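PDB 5OLT: cellulose biosynthesis protein BcsG from Salmonella typhimurium LT2, which is required for cellulose biosynthesis, its extramembrane domain being a zinc-binding member of the alkaline phosphatase family. Local coordinates for residues L62-C67 against D243-F248. Sequence-based numbering, arbitrary orientation.
Sequences LVINIC and DELDAF. With ZN (zinc ion), chain B.
Leu245 reaches from its helix to the strand with a fork of two methyls: CD2 meets Ile64 CD1 at 4.2 Å, while CD1 meets Ile66 CD1 at 4.3 Å. One leucine therefore serves two isoleucines of the same strand face, and branching at CG is what allows it. Its CG lies anti to the carbonyl carbon (chi1 -67°), and the side chains of Leu245 and Ile64 run past each other in opposite directions. Both isoleucines have CG1 beside the backbone N and CD1 anti to CA (chi2 178° in Ile64), which extends each chain so that CD1 meets Leu245. Beta-branched isoleucine suits a strand, and its longer arm spans the gap to the helix.

One turn further along the helix, the broad flat ring of Phe248 can serve Leu62 and helix 191-203 together. Its CE2 sits 4.2 Å from Leu62 CD2, the methyl approaching the ring obliquely. No hydrogen bond joins the two segments; the contacts are van der Waals, and 147 Å² is buried, both sides summed. The helix and strand are nearly antiparallel, 174° between their directions, with axes 13.1 Å apart, a distance filled by these large side chains.

Alternation along the strand turns Val63 and Asn65 away from the helix. Directly after Ile66, Cys67 binds zinc through SG, a good zinc ligand, at 2.3 Å; Ser102, Glu266 and His267 complete the protein ligands. On the helix, Asp243 OD1 hydrogen-bonds to His82.

Strand 60-66 lies inside the mixed sheet, between parallel strands 210-216 and 259-265. Helix 234-255 links these two in a beta-alpha-beta crossover and so covers the strand between them, while Phe248 also touches Leu195 and Trp198 of helix 191-203 alongside.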
loop_
_atom_site.group_PDB
_atom_site.type_symbol
_atom_site.label_atom_id
_atom_site.label_comp_id
_atom_site.label_asym_id
_atom_site.label_seq_id
_atom_site.Cartn_x
_atom_site.Cartn_y
_atom_site.Cartn_z
ATOM N N LEU A 62 3.446 1.385 -11.599
ATOM C CA LEU A 62 3.842 2.585 -10.812
ATOM C C LEU A 62 3.134 2.479 -9.469
ATOM O O LEU A 62 1.901 2.457 -9.426
ATOM C CB LEU A 62 3.402 3.846 -11.563
ATOM C CG LEU A 62 3.543 5.157 -10.816
ATOM C CD1 LEU A 62 4.973 5.434 -10.391
ATOM C CD2 LEU A 62 2.998 6.292 -11.678
ATOM N N VAL A 63 3.911 2.348 -8.390
ATOM C CA VAL A 63 3.345 2.253 -7.040
ATOM C C VAL A 63 3.534 3.605 -6.363
ATOM O O VAL A 63 4.670 4.098 -6.231
ATOM C CB VAL A 63 4.039 1.133 -6.230
ATOM C CG1 VAL A 63 3.529 1.091 -4.792
ATOM C CG2 VAL A 63 3.839 -0.203 -6.896
ATOM N N ILE A 64 2.418 4.220 -5.962
ATOM C CA ILE A 64 2.405 5.567 -5.405
ATOM C C ILE A 64 2.114 5.407 -3.905
ATOM O O ILE A 64 0.977 5.092 -3.510
ATOM C CB ILE A 64 1.310 6.421 -6.117
ATOM C CG1 ILE A 64 1.657 6.561 -7.612
ATOM C CG2 ILE A 64 1.156 7.779 -5.438
ATOM C CD1 ILE A 64 0.629 7.331 -8.404
ATOM N N ASN A 65 3.151 5.575 -3.064
ATOM C CA ASN A 65 3.084 5.272 -1.645
ATOM C C ASN A 65 3.058 6.597 -0.885
ATOM O O ASN A 65 4.017 7.362 -0.922
ATOM C CB ASN A 65 4.318 4.406 -1.312
ATOM C CG ASN A 65 4.361 3.946 0.117
ATOM O OD1 ASN A 65 3.354 3.460 0.689
ATOM N ND2 ASN A 65 5.535 4.050 0.708
ATOM N N ILE A 66 1.918 6.886 -0.264
ATOM C CA ILE A 66 1.642 8.230 0.259
ATOM C C ILE A 66 1.690 8.249 1.771
ATOM O O ILE A 66 0.939 7.523 2.429
ATOM C CB ILE A 66 0.246 8.717 -0.203
ATOM C CG1 ILE A 66 0.161 8.732 -1.742
ATOM C CG2 ILE A 66 -0.090 10.096 0.406
ATOM C CD1 ILE A 66 -1.242 8.955 -2.278
ATOM N N CYS A 67 2.563 9.092 2.321
ATOM C CA CYS A 67 2.637 9.255 3.778
ATOM C C CYS A 67 1.373 9.952 4.301
ATOM O O CYS A 67 0.888 10.894 3.676
ATOM C CB CYS A 67 3.905 10.071 4.115
ATOM S SG CYS A 67 4.211 10.355 5.894
ATOM N N ASP A 243 -5.787 16.612 -6.749
ATOM C CA ASP A 243 -5.907 17.287 -8.052
ATOM C C ASP A 243 -4.714 16.995 -8.959
ATOM O O ASP A 243 -4.903 16.770 -10.176
ATOM C CB ASP A 243 -6.042 18.800 -7.835
ATOM C CG ASP A 243 -7.459 19.209 -7.366
ATOM O OD1 ASP A 243 -8.418 18.399 -7.505
ATOM O OD2 ASP A 243 -7.577 20.367 -6.870
ATOM N N GLU A 244 -3.502 16.910 -8.379
ATOM C CA GLU A 244 -2.343 16.591 -9.196
ATOM C C GLU A 244 -2.365 15.140 -9.662
ATOM O O GLU A 244 -2.022 14.877 -10.808
ATOM C CB GLU A 244 -1.050 16.934 -8.477
ATOM C CG GLU A 244 -0.862 18.439 -8.385
ATOM C CD GLU A 244 0.538 18.852 -7.983
ATOM O OE1 GLU A 244 1.348 18.026 -7.498
ATOM O OE2 GLU A 244 0.831 20.073 -8.147
ATOM N N LEU A 245 -2.764 14.216 -8.785
ATOM C CA LEU A 245 -2.862 12.817 -9.211
ATOM C C LEU A 245 -3.912 12.662 -10.305
ATOM O O LEU A 245 -3.672 11.956 -11.289
ATOM C CB LEU A 245 -3.174 11.908 -8.023
ATOM C CG LEU A 245 -2.058 11.796 -6.983
ATOM C CD1 LEU A 245 -2.575 10.970 -5.805
ATOM C CD2 LEU A 245 -0.796 11.169 -7.587
ATOM N N ASP A 246 -5.055 13.328 -10.160
ATOM C CA ASP A 246 -6.074 13.233 -11.189
ATOM C C ASP A 246 -5.620 13.822 -12.508
ATOM O O ASP A 246 -5.893 13.244 -13.566
ATOM C CB ASP A 246 -7.367 13.892 -10.708
ATOM C CG ASP A 246 -8.592 13.213 -11.253
ATOM O OD1 ASP A 246 -8.626 11.950 -11.290
ATOM O OD2 ASP A 246 -9.515 13.945 -11.641
ATOM N N ALA A 247 -4.894 14.937 -12.462
ATOM C CA ALA A 247 -4.334 15.557 -13.655
ATOM C C ALA A 247 -3.351 14.585 -14.302
ATOM O O ALA A 247 -3.374 14.409 -15.524
ATOM C CB ALA A 247 -3.671 16.872 -13.322
ATOM N N PHE A 248 -2.523 13.922 -13.494
ATOM C CA PHE A 248 -1.624 12.955 -14.042
ATOM C C PHE A 248 -2.327 11.749 -14.649
ATOM O O PHE A 248 -1.905 11.268 -15.708
ATOM C CB PHE A 248 -0.592 12.505 -13.002
ATOM C CG PHE A 248 0.458 11.662 -13.619
ATOM C CD1 PHE A 248 1.303 12.248 -14.595
ATOM C CD2 PHE A 248 0.585 10.328 -13.307
ATOM C CE1 PHE A 248 2.284 11.526 -15.215
ATOM C CE2 PHE A 248 1.599 9.560 -13.965
ATOM C CZ PHE A 248 2.415 10.175 -14.928
HETATM ZN ZN ZN B . 4.734 8.300 6.731
HETATM O O HOH W 1 5.458 9.665 8.695
#